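Local coordinates for protein DNA photolyase (Agrobacterium tumefaciens, PDB 4U63) that uses light absorbed by its folate and flavin cofactors to repair cyclobutane pyrimidine dimers in ultraviolet-damaged DNA, at residues G358-H361 / N362-M366; G383-W386 / F387-T390. All coordinates share one frame; numbering follows the deposited sequence.

Contact 1. Residues G358-H361 / N362-M366; sequences GTMH and NRVRM. With FAD (flavin-adenine dinucleotide), chain C.
Extended backbone at Thr359 and Met360 leads through His361 into the first turn of helix 362-375, and the bend brings the CA atoms of Met360 and Arg365 to 6.2 Å. His361 is the N-cap residue of this helix in the FAD-binding domain, and its main chain and side chain both serve the helix start. Its O takes the hydrogen of Arg365 N at 2.9 Å, the i to i+4 bond of the opening turn. With CG anti to the backbone N (chi1 -172°), the imidazole folds back toward the helix, where ND1 accepts a weak capping bond from Arg363 N at 3.2 Å and Arg363 CB lies at the ring edge. Arg365 illustrates how a helix start can be tied to a cofactor. Its chain reaches out extended from CG to NE, and the guanidinium meets Met360 O side-on, NE and NH2 both donating to that one oxygen, which lies in the guanidinium plane. The bond from NE to Met360 O is short and straight (2.9 Å, 167°); that from NH2 to the same oxygen is longer, at 3.3 Å, and more bent. Asp393 forms a salt bridge with NH2 and so helps fix the rotation of the group. The other terminal nitrogen, Arg365 NH1, sits 3.2 Å from FAD C4X, with flavin N5 also near the guanidinium plane. A positive charge beside N5 and C4X would probably help stabilise negative charge on a reduced flavin. On the apolar side, the Met360 chain crosses Val364 at about a right angle, SD to CG1 at 3.9 Å, while Met351 and Leu354 of helix 345-357 pack against the same methionine. At the foot of the helix, Asn362 OD1 accepts a hydrogen bond from the ribityl hydroxyl FAD O2' at 2.6 Å.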
ATOM      1  N   GLY A 358      -1.240   6.644   9.994  1.00 22.31           N
ATOM      2  CA  GLY A 358      -1.160   5.407   9.236  1.00 22.26           C
ATOM      3  C   GLY A 358      -0.520   5.549   7.875  1.00 20.80           C
ATOM      4  O   GLY A 358      -0.709   4.695   7.014  1.00 19.40           O
ATOM      5  N   THR A 359       0.248   6.615   7.681  1.00 19.70           N
ATOM      6  CA  THR A 359       0.944   6.838   6.426  1.00 19.14           C
ATOM      7  C   THR A 359       2.157   7.721   6.661  1.00 18.73           C
ATOM      8  O   THR A 359       2.314   8.297   7.725  1.00 20.37           O
ATOM      9  CB  THR A 359       0.015   7.464   5.364  1.00 21.77           C
ATOM     10  OG1 THR A 359       0.629   7.377   4.080  1.00 25.40           O
ATOM     11  CG2 THR A 359      -0.325   8.922   5.695  1.00 24.90           C
ATOM     12  N   MET A 360       3.004   7.826   5.648  1.00 19.13           N
ATOM     13  CA  MET A 360       4.181   8.666   5.731  1.00 17.35           C
ATOM     14  C   MET A 360       4.502   9.186   4.348  1.00 19.54           C
ATOM     15  O   MET A 360       4.368   8.457   3.354  1.00 19.92           O
ATOM     16  CB  MET A 360       5.362   7.876   6.303  1.00 19.47           C
ATOM     17  CG  MET A 360       6.568   8.730   6.687  1.00 19.35           C
ATOM     18  SD  MET A 360       8.041   7.793   7.125  1.00 20.76           S
ATOM     19  CE  MET A 360       7.366   6.625   8.314  1.00 21.21           C
ATOM     20  N   HIS A 361       4.926  10.442   4.275  1.00 17.70           N
ATOM     21  CA  HIS A 361       5.348  11.020   2.988  1.00 18.34           C
ATOM     22  C   HIS A 361       6.473  10.172   2.384  1.00 19.06           C
ATOM     23  O   HIS A 361       7.369   9.747   3.104  1.00 21.33           O
ATOM     24  CB  HIS A 361       5.818  12.451   3.196  1.00 19.59           C
ATOM     25  CG  HIS A 361       6.078  13.182   1.926  1.00 22.87           C
ATOM     26  ND1 HIS A 361       7.289  13.129   1.286  1.00 22.78           N
ATOM     27  CD2 HIS A 361       5.284  13.978   1.171  1.00 22.61           C
ATOM     28  CE1 HIS A 361       7.241  13.868   0.193  1.00 24.55           C
ATOM     29  NE2 HIS A 361       6.033  14.393   0.099  1.00 24.14           N
ATOM     30  N   ASN A 362       6.436   9.935   1.067  1.00 19.97           N
ATOM     31  CA  ASN A 362       7.422   9.040   0.435  1.00 21.36           C
ATOM     32  C   ASN A 362       8.888   9.419   0.655  1.00 20.58           C
ATOM     33  O   ASN A 362       9.733   8.550   0.914  1.00 23.34           O
ATOM     34  CB  ASN A 362       7.200   8.902  -1.070  1.00 22.30           C
ATOM     35  CG  ASN A 362       8.264   8.005  -1.722  1.00 23.71           C
ATOM     36  OD1 ASN A 362       8.256   6.789  -1.542  1.00 23.08           O
ATOM     37  ND2 ASN A 362       9.205   8.615  -2.449  1.00 27.43           N
ATOM     38  N   ARG A 363       9.200  10.697   0.510  1.00 20.30           N
ATOM     39  CA  ARG A 363      10.562  11.171   0.775  1.00 19.93           C
ATOM     40  C   ARG A 363      11.006  10.790   2.184  1.00 19.10           C
ATOM     41  O   ARG A 363      12.130  10.350   2.394  1.00 20.93           O
ATOM     42  CB  ARG A 363      10.683  12.679   0.555  1.00 21.08           C
ATOM     43  CG  ARG A 363      12.038  13.287   0.910  1.00 24.59           C
ATOM     44  CD  ARG A 363      13.218  12.611   0.232  1.00 28.99           C
ATOM     45  NE  ARG A 363      13.169  12.708  -1.222  1.00 35.68           N
ATOM     46  CZ  ARG A 363      14.139  12.297  -2.038  1.00 46.47           C
ATOM     47  NH1 ARG A 363      15.255  11.746  -1.553  1.00 48.29           N
ATOM     48  NH2 ARG A 363      13.997  12.433  -3.355  1.00 54.06           N
ATOM     49  N   VAL A 364      10.100  10.941   3.140  1.00 18.82           N
ATOM     50  CA  VAL A 364      10.422  10.653   4.524  1.00 19.23           C
ATOM     51  C   VAL A 364      10.504   9.128   4.742  1.00 19.34           C
ATOM     52  O   VAL A 364      11.314   8.666   5.565  1.00 20.36           O
ATOM     53  CB  VAL A 364       9.460  11.383   5.493  1.00 20.77           C
ATOM     54  CG1 VAL A 364       9.900  11.172   6.919  1.00 21.90           C
ATOM     55  CG2 VAL A 364       9.441  12.884   5.185  1.00 22.81           C
ATOM     56  N   ARG A 365       9.702   8.339   4.008  1.00 18.15           N
ATOM     57  CA  ARG A 365       9.870   6.871   4.053  1.00 18.96           C
ATOM     58  C   ARG A 365      11.293   6.474   3.677  1.00 20.27           C
ATOM     59  O   ARG A 365      11.901   5.630   4.337  1.00 20.70           O
ATOM     60  CB  ARG A 365       8.881   6.134   3.149  1.00 17.26           C
ATOM     61  CG  ARG A 365       7.437   6.276   3.550  1.00 17.74           C
ATOM     62  CD  ARG A 365       6.530   5.265   2.874  1.00 18.60           C
ATOM     63  NE  ARG A 365       5.157   5.751   2.840  1.00 18.01           N
ATOM     64  CZ  ARG A 365       4.061   5.033   2.579  1.00 19.10           C
ATOM     65  NH1 ARG A 365       4.107   3.722   2.344  1.00 19.87           N
ATOM     66  NH2 ARG A 365       2.886   5.652   2.572  1.00 18.50           N
ATOM     67  N   MET A 366      11.823   7.084   2.615  1.00 19.61           N
ATOM     68  CA  MET A 366      13.192   6.795   2.190  1.00 19.50           C
ATOM     69  C   MET A 366      14.196   7.191   3.285  1.00 19.02           C
ATOM     70  O   MET A 366      15.130   6.451   3.583  1.00 20.60           O
ATOM     71  CB  MET A 366      13.529   7.524   0.887  1.00 20.54           C
ATOM     72  CG  MET A 366      12.701   7.099  -0.310  1.00 23.79           C
ATOM     73  SD  MET A 366      13.036   8.127  -1.757  1.00 35.54           S
ATOM     74  CE  MET A 366      14.692   7.578  -2.147  1.00 40.66           C
TER
HETATM   75  PA  FAD C1002       1.371   9.652  -5.018  1.00 19.09           P
HETATM   76  O1A FAD C1002       2.620  10.469  -5.093  1.00 19.28           O
HETATM   77  O2A FAD C1002       0.054  10.337  -5.169  1.00 19.91           O
HETATM   78  O5B FAD C1002       1.550   8.456  -6.073  1.00 19.06           O
HETATM   79  C5B FAD C1002       0.431   7.803  -6.683  1.00 15.28           C
HETATM   80  C4B FAD C1002       0.484   6.294  -6.493  1.00 18.45           C
HETATM   81  O4B FAD C1002       1.660   5.739  -7.077  1.00 20.08           O
HETATM   82  C3B FAD C1002       0.519   5.868  -5.044  1.00 19.02           C
HETATM   83  O3B FAD C1002      -0.783   5.905  -4.436  1.00 19.79           O
HETATM   84  C2B FAD C1002       1.115   4.480  -5.144  1.00 18.36           C
HETATM   85  O2B FAD C1002       0.129   3.506  -5.490  1.00 18.39           O
HETATM   86  C1B FAD C1002       2.091   4.620  -6.286  1.00 18.33           C
HETATM   87  N9A FAD C1002       3.482   4.892  -5.861  1.00 17.95           N
HETATM   88  C8A FAD C1002       4.037   6.106  -5.698  1.00 20.51           C
HETATM   89  N7A FAD C1002       5.333   6.007  -5.337  1.00 18.66           N
HETATM   90  C5A FAD C1002       5.635   4.692  -5.283  1.00 17.03           C
HETATM   91  C6A FAD C1002       6.832   3.911  -4.956  1.00 16.38           C
HETATM   92  N6A FAD C1002       7.979   4.536  -4.623  1.00 19.76           N
HETATM   93  N1A FAD C1002       6.722   2.564  -5.002  1.00 16.79           N
HETATM   94  C2A FAD C1002       5.563   1.946  -5.327  1.00 17.64           C
HETATM   95  N3A FAD C1002       4.433   2.613  -5.639  1.00 17.88           N
HETATM   96  C4A FAD C1002       4.416   3.961  -5.628  1.00 17.28           C
HETATM   97  N1  FAD C1002       3.648   2.249  -1.251  1.00 17.23           N
HETATM   98  C2  FAD C1002       2.555   1.477  -1.058  1.00 18.83           C
HETATM   99  O2  FAD C1002       1.582   1.663  -1.823  1.00 20.28           O
HETATM  100  N3  FAD C1002       2.505   0.535  -0.084  1.00 17.94           N
HETATM  101  C4  FAD C1002       3.548   0.307   0.754  1.00 18.04           C
HETATM  102  O4  FAD C1002       3.502  -0.580   1.646  1.00 18.41           O
HETATM  103  C4X FAD C1002       4.770   1.123   0.605  1.00 17.11           C
HETATM  104  N5  FAD C1002       5.862   0.990   1.414  1.00 18.77           N
HETATM  105  C5X FAD C1002       6.977   1.752   1.218  1.00 16.61           C
HETATM  106  C6  FAD C1002       8.101   1.598   2.020  1.00 17.20           C
HETATM  107  C7  FAD C1002       9.243   2.384   1.836  1.00 18.10           C
HETATM  108  C7M FAD C1002      10.455   2.202   2.721  1.00 20.02           C
HETATM  109  C8  FAD C1002       9.265   3.409   0.770  1.00 17.07           C
HETATM  110  C8M FAD C1002      10.474   4.284   0.521  1.00 18.76           C
HETATM  111  C9  FAD C1002       8.160   3.568  -0.023  1.00 16.18           C
HETATM  112  C9A FAD C1002       7.009   2.790   0.139  1.00 17.05           C
HETATM  113  N10 FAD C1002       5.861   2.968  -0.688  1.00 18.41           N
HETATM  114  C10 FAD C1002       4.745   2.141  -0.475  1.00 17.95           C
HETATM  115  C1' FAD C1002       5.840   3.917  -1.808  1.00 18.36           C
HETATM  116  C2' FAD C1002       5.340   5.329  -1.597  1.00 17.31           C
HETATM  117  O2' FAD C1002       6.060   5.929  -0.514  1.00 19.40           O
HETATM  118  C3' FAD C1002       3.843   5.380  -1.366  1.00 17.33           C
HETATM  119  O3' FAD C1002       3.143   4.723  -2.418  1.00 20.03           O
HETATM  120  C4' FAD C1002       3.404   6.842  -1.286  1.00 17.55           C
HETATM  121  O4' FAD C1002       3.938   7.426  -0.100  1.00 19.81           O
HETATM  122  C5' FAD C1002       1.890   6.915  -1.269  1.00 17.08           C
HETATM  123  O5' FAD C1002       1.420   8.268  -1.187  1.00 18.77           O
HETATM  124  P   FAD C1002       0.468   8.824  -2.356  1.00 17.87           P
HETATM  125  O1P FAD C1002       0.059  10.209  -1.994  1.00 18.47           O
HETATM  126  O2P FAD C1002      -0.654   7.859  -2.618  1.00 18.83           O
HETATM  127  O3P FAD C1002       1.463   8.836  -3.617  1.00 17.89           O

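Contact 2. Residues G383-W386 / F387-T390; sequences GEKW and FRDT. With MHF (5,10-methenyl-6,7,8-trihydrofolic acid), chain B.
Trp386 lays one face of its indole over the methyl of Thr390, a CH-pi contact in which CG2 stands 4.0 Å from the centroid of the five-membered ring. The two side chains belong to successive turns of helix 380-390 and cross at about a right angle. Thr390 holds OG1 between its backbone N and carbonyl carbon (chi1 53°), which turns the hydroxyl back to donate to Trp386 O at 2.8 Å from above the carbonyl plane. This i to i-4 bond, together with a weak one from Asp389 N, engages a carbonyl near the end of the helix. Met351 and Leu354 of helix 345-357 also pack on the indole, and Phe387 meets Trp403 edge-to-face on another flank. On another side of the helix, Arg388 NH1 reaches Glu384 OE1 at 3.0 Å, using the syn lone pair, with the two planes strongly twisted against each other. The solvent-exposed Lys385 runs alongside Arg388 and lays CG over a guanidinium face. Glu384 and Lys385 are each modelled in two conformers, which leaves this salt bridge and its lysine neighbour tentative. The final carbonyls of the helix serve the folate antenna: Asp389 O accepts from MHF N8 at 2.9 Å, almost perfectly straight at 176°, and Thr390 O accepts from MHF NA2 at 2.8 Å. Asp389 OD1 accepts a hydrogen bond from Gly68 N, which probably helps hold this end of the helix. Pterin N-H groups thus meet the C-terminal end of a helix, whose partial negative charge probably suits a cationic methenylfolate.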
ATOM      1  N   GLY A 383      12.279  -3.234   9.708  1.00 18.51           N
ATOM      2  CA  GLY A 383      11.582  -2.023   9.259  1.00 18.85           C
ATOM      3  C   GLY A 383      10.382  -2.353   8.378  1.00 20.33           C
ATOM      4  O   GLY A 383       9.308  -1.767   8.518  1.00 20.27           O
ATOM      5  N   GLU A 384      10.583  -3.293   7.456  1.00 19.83           N
ATOM      6  CA  GLU A 384       9.516  -3.780   6.586  0.63 18.59           C
ATOM      7  C   GLU A 384       8.321  -4.278   7.413  1.00 18.87           C
ATOM      8  O   GLU A 384       7.159  -3.933   7.126  1.00 19.76           O
ATOM      9  CB  GLU A 384      10.068  -4.898   5.677  0.63 18.88           C
ATOM     10  CG  GLU A 384       9.177  -5.273   4.499  0.63 23.03           C
ATOM     11  CD  GLU A 384       8.100  -6.307   4.809  0.63 29.00           C
ATOM     12  OE1 GLU A 384       8.171  -7.000   5.844  0.63 33.15           O
ATOM     13  OE2 GLU A 384       7.166  -6.434   3.992  0.63 36.96           O
ATOM     14  N   LYS A 385       8.605  -5.084   8.443  0.50 19.38           N
ATOM     15  CA  LYS A 385       7.557  -5.614   9.319  0.50 18.79           C
ATOM     16  C   LYS A 385       6.847  -4.514  10.095  0.50 18.91           C
ATOM     17  O   LYS A 385       5.638  -4.564  10.257  0.50 21.25           O
ATOM     18  CB  LYS A 385       8.114  -6.655  10.292  0.50 21.86           C
ATOM     19  CG  LYS A 385       8.497  -7.954   9.617  0.50 26.63           C
ATOM     20  CD  LYS A 385       8.908  -9.038  10.602  0.50 36.94           C
ATOM     21  CE  LYS A 385       9.403 -10.288   9.883  0.50 42.80           C
ATOM     22  NZ  LYS A 385      10.571 -10.041   9.003  0.50 42.00           N
ATOM     23  N   TRP A 386       7.592  -3.520  10.566  1.00 18.85           N
ATOM     24  CA  TRP A 386       6.984  -2.393  11.291  1.00 18.50           C
ATOM     25  C   TRP A 386       6.012  -1.648  10.369  1.00 18.23           C
ATOM     26  O   TRP A 386       4.882  -1.356  10.751  1.00 17.92           O
ATOM     27  CB  TRP A 386       8.038  -1.417  11.829  1.00 19.20           C
ATOM     28  CG  TRP A 386       7.408  -0.244  12.548  1.00 19.12           C
ATOM     29  CD1 TRP A 386       7.290   1.045  12.089  1.00 19.31           C
ATOM     30  CD2 TRP A 386       6.779  -0.267  13.833  1.00 19.97           C
ATOM     31  NE1 TRP A 386       6.637   1.821  13.020  1.00 21.00           N
ATOM     32  CE2 TRP A 386       6.313   1.044  14.097  1.00 20.39           C
ATOM     33  CE3 TRP A 386       6.569  -1.260  14.787  1.00 22.47           C
ATOM     34  CZ2 TRP A 386       5.646   1.381  15.283  1.00 23.61           C
ATOM     35  CZ3 TRP A 386       5.907  -0.919  15.980  1.00 23.33           C
ATOM     36  CH2 TRP A 386       5.458   0.385  16.208  1.00 25.45           C
ATOM     37  N   PHE A 387       6.457  -1.381   9.139  1.00 18.06           N
ATOM     38  CA  PHE A 387       5.609  -0.724   8.139  1.00 18.87           C
ATOM     39  C   PHE A 387       4.368  -1.554   7.825  1.00 19.49           C
ATOM     40  O   PHE A 387       3.287  -1.013   7.658  1.00 20.30           O
ATOM     41  CB  PHE A 387       6.395  -0.462   6.846  1.00 19.51           C
ATOM     42  CG  PHE A 387       7.163   0.843   6.831  1.00 20.62           C
ATOM     43  CD1 PHE A 387       7.617   1.457   8.004  1.00 20.89           C
ATOM     44  CD2 PHE A 387       7.450   1.456   5.620  1.00 18.15           C
ATOM     45  CE1 PHE A 387       8.327   2.647   7.955  1.00 19.00           C
ATOM     46  CE2 PHE A 387       8.160   2.649   5.572  1.00 17.54           C
ATOM     47  CZ  PHE A 387       8.598   3.248   6.734  1.00 17.89           C
ATOM     48  N   ARG A 388       4.531  -2.870   7.739  1.00 19.78           N
ATOM     49  CA  ARG A 388       3.404  -3.782   7.512  1.00 19.49           C
ATOM     50  C   ARG A 388       2.299  -3.628   8.556  1.00 20.98           C
ATOM     51  O   ARG A 388       1.122  -3.770   8.230  1.00 21.97           O
ATOM     52  CB  ARG A 388       3.870  -5.246   7.481  1.00 26.79           C
ATOM     53  CG  ARG A 388       3.850  -5.879   6.104  1.00 34.73           C
ATOM     54  CD  ARG A 388       4.606  -7.208   6.056  1.00 44.00           C
ATOM     55  NE  ARG A 388       4.434  -8.012   7.270  1.00 49.65           N
ATOM     56  CZ  ARG A 388       5.330  -8.886   7.748  1.00 57.77           C
ATOM     57  NH1 ARG A 388       6.499  -9.095   7.131  1.00 56.96           N
ATOM     58  NH2 ARG A 388       5.056  -9.558   8.867  1.00 64.71           N
ATOM     59  N   ASP A 389       2.682  -3.350   9.802  1.00 21.50           N
ATOM     60  CA  ASP A 389       1.720  -3.229  10.901  1.00 21.14           C
ATOM     61  C   ASP A 389       1.103  -1.841  11.022  1.00 21.87           C
ATOM     62  O   ASP A 389       0.030  -1.692  11.640  1.00 23.43           O
ATOM     63  CB  ASP A 389       2.378  -3.603  12.236  1.00 23.82           C
ATOM     64  CG  ASP A 389       1.352  -3.889  13.345  1.00 27.72           C
ATOM     65  OD1 ASP A 389       0.321  -4.559  13.096  1.00 29.33           O
ATOM     66  OD2 ASP A 389       1.578  -3.454  14.482  1.00 32.33           O
ATOM     67  N   THR A 390       1.762  -0.831  10.449  1.00 20.47           N
ATOM     68  CA  THR A 390       1.396   0.571  10.714  1.00 18.48           C
ATOM     69  C   THR A 390       0.883   1.373   9.518  1.00 17.23           C
ATOM     70  O   THR A 390       0.258   2.415   9.708  1.00 18.81           O
ATOM     71  CB  THR A 390       2.585   1.329  11.322  1.00 19.78           C
ATOM     72  OG1 THR A 390       3.738   1.160  10.488  1.00 20.57           O
ATOM     73  CG2 THR A 390       2.892   0.805  12.723  1.00 20.80           C
TER
HETATM   74  N1  MHF B1001      -0.555   1.665  13.221  1.00 26.85           N
HETATM   75  C2  MHF B1001      -0.519   2.999  13.308  1.00 24.67           C
HETATM   76  NA2 MHF B1001      -0.358   3.696  12.167  1.00 24.75           N
HETATM   77  N3  MHF B1001      -0.658   3.666  14.503  1.00 24.41           N
HETATM   78  C4  MHF B1001      -0.814   2.989  15.655  1.00 25.58           C
HETATM   79  O4  MHF B1001      -0.932   3.575  16.745  1.00 26.28           O
HETATM   80  C4A MHF B1001      -0.856   1.521  15.591  1.00 26.00           C
HETATM   81  N5  MHF B1001      -0.961   0.687  16.691  1.00 29.14           N
HETATM   82  C6  MHF B1001      -0.558  -0.720  16.636  1.00 30.87           C
HETATM   83  C7  MHF B1001      -1.163  -1.287  15.347  1.00 31.54           C
HETATM   84  N8  MHF B1001      -0.760  -0.471  14.195  1.00 30.82           N
HETATM   85  C8A MHF B1001      -0.697   0.877  14.286  1.00 26.29           C
HETATM   86  C9  MHF B1001      -1.060  -1.308  17.968  1.00 35.03           C
HETATM   87  N10 MHF B1001      -1.782  -0.198  18.621  1.00 37.02           N
HETATM   88  C11 MHF B1001      -1.294   1.036  18.025  1.00 32.29           C
HETATM   89  C12 MHF B1001      -2.261  -0.073  22.827  1.00 47.23           C
HETATM   90  C13 MHF B1001      -1.637   1.005  22.183  1.00 47.15           C
HETATM   91  C14 MHF B1001      -1.453   0.990  20.812  1.00 41.98           C
HETATM   92  C15 MHF B1001      -1.882  -0.115  20.044  1.00 39.31           C
HETATM   93  C16 MHF B1001      -2.525  -1.170  20.679  1.00 38.20           C
HETATM   94  C17 MHF B1001      -2.711  -1.152  22.058  1.00 42.80           C
HETATM   95  C   MHF B1001      -2.495  -0.076  24.316  1.00 61.24           C
HETATM   96  O   MHF B1001      -3.218  -0.953  24.764  1.00 56.66           O
HETATM   97  N   MHF B1001      -1.983   0.895  25.085  1.00 86.09           N
HETATM   98  CA  MHF B1001      -2.289   1.086  26.494  1.00 94.13           C
HETATM   99  CB  MHF B1001      -1.070   0.852  27.386  1.00 95.97           C
HETATM  100  CG  MHF B1001      -0.098  -0.194  26.846  1.00102.87           C
HETATM  101  CD  MHF B1001       0.820   0.299  25.741  1.00 99.20           C
HETATM  102  OE1 MHF B1001       0.868   1.516  25.458  1.00110.52           O
HETATM  103  OE2 MHF B1001       1.512  -0.543  25.134  1.00 94.02           O
HETATM  104  CT  MHF B1001      -2.807   2.485  26.707  1.00103.12           C
HETATM  105  O1  MHF B1001      -4.013   2.630  27.003  1.00111.76           O
HETATM  106  O2  MHF B1001      -2.030   3.461  26.580  1.00105.11           O

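Contact 1 comes first along the chain, at the start of helix 362-375, and contact 2 follows on the next helix, 380-390; both belong to the FAD-binding domain, far in sequence from the five parallel strands near the N-terminus. Their centres lie about 12 Å apart, yet they touch through Phe387, whose CZ lies 3.9 Å from Met360 CE and whose CE2 lies 4.1 Å from Arg365 CD. Contact 1 faces mainly the flavin and contact 2 the folate, although Gly358 also touches MHF and Phe387 also touches FAD. Two consecutive helices therefore bring antenna and catalytic cofactor into one framework, consistent with energy passing from folate to flavin.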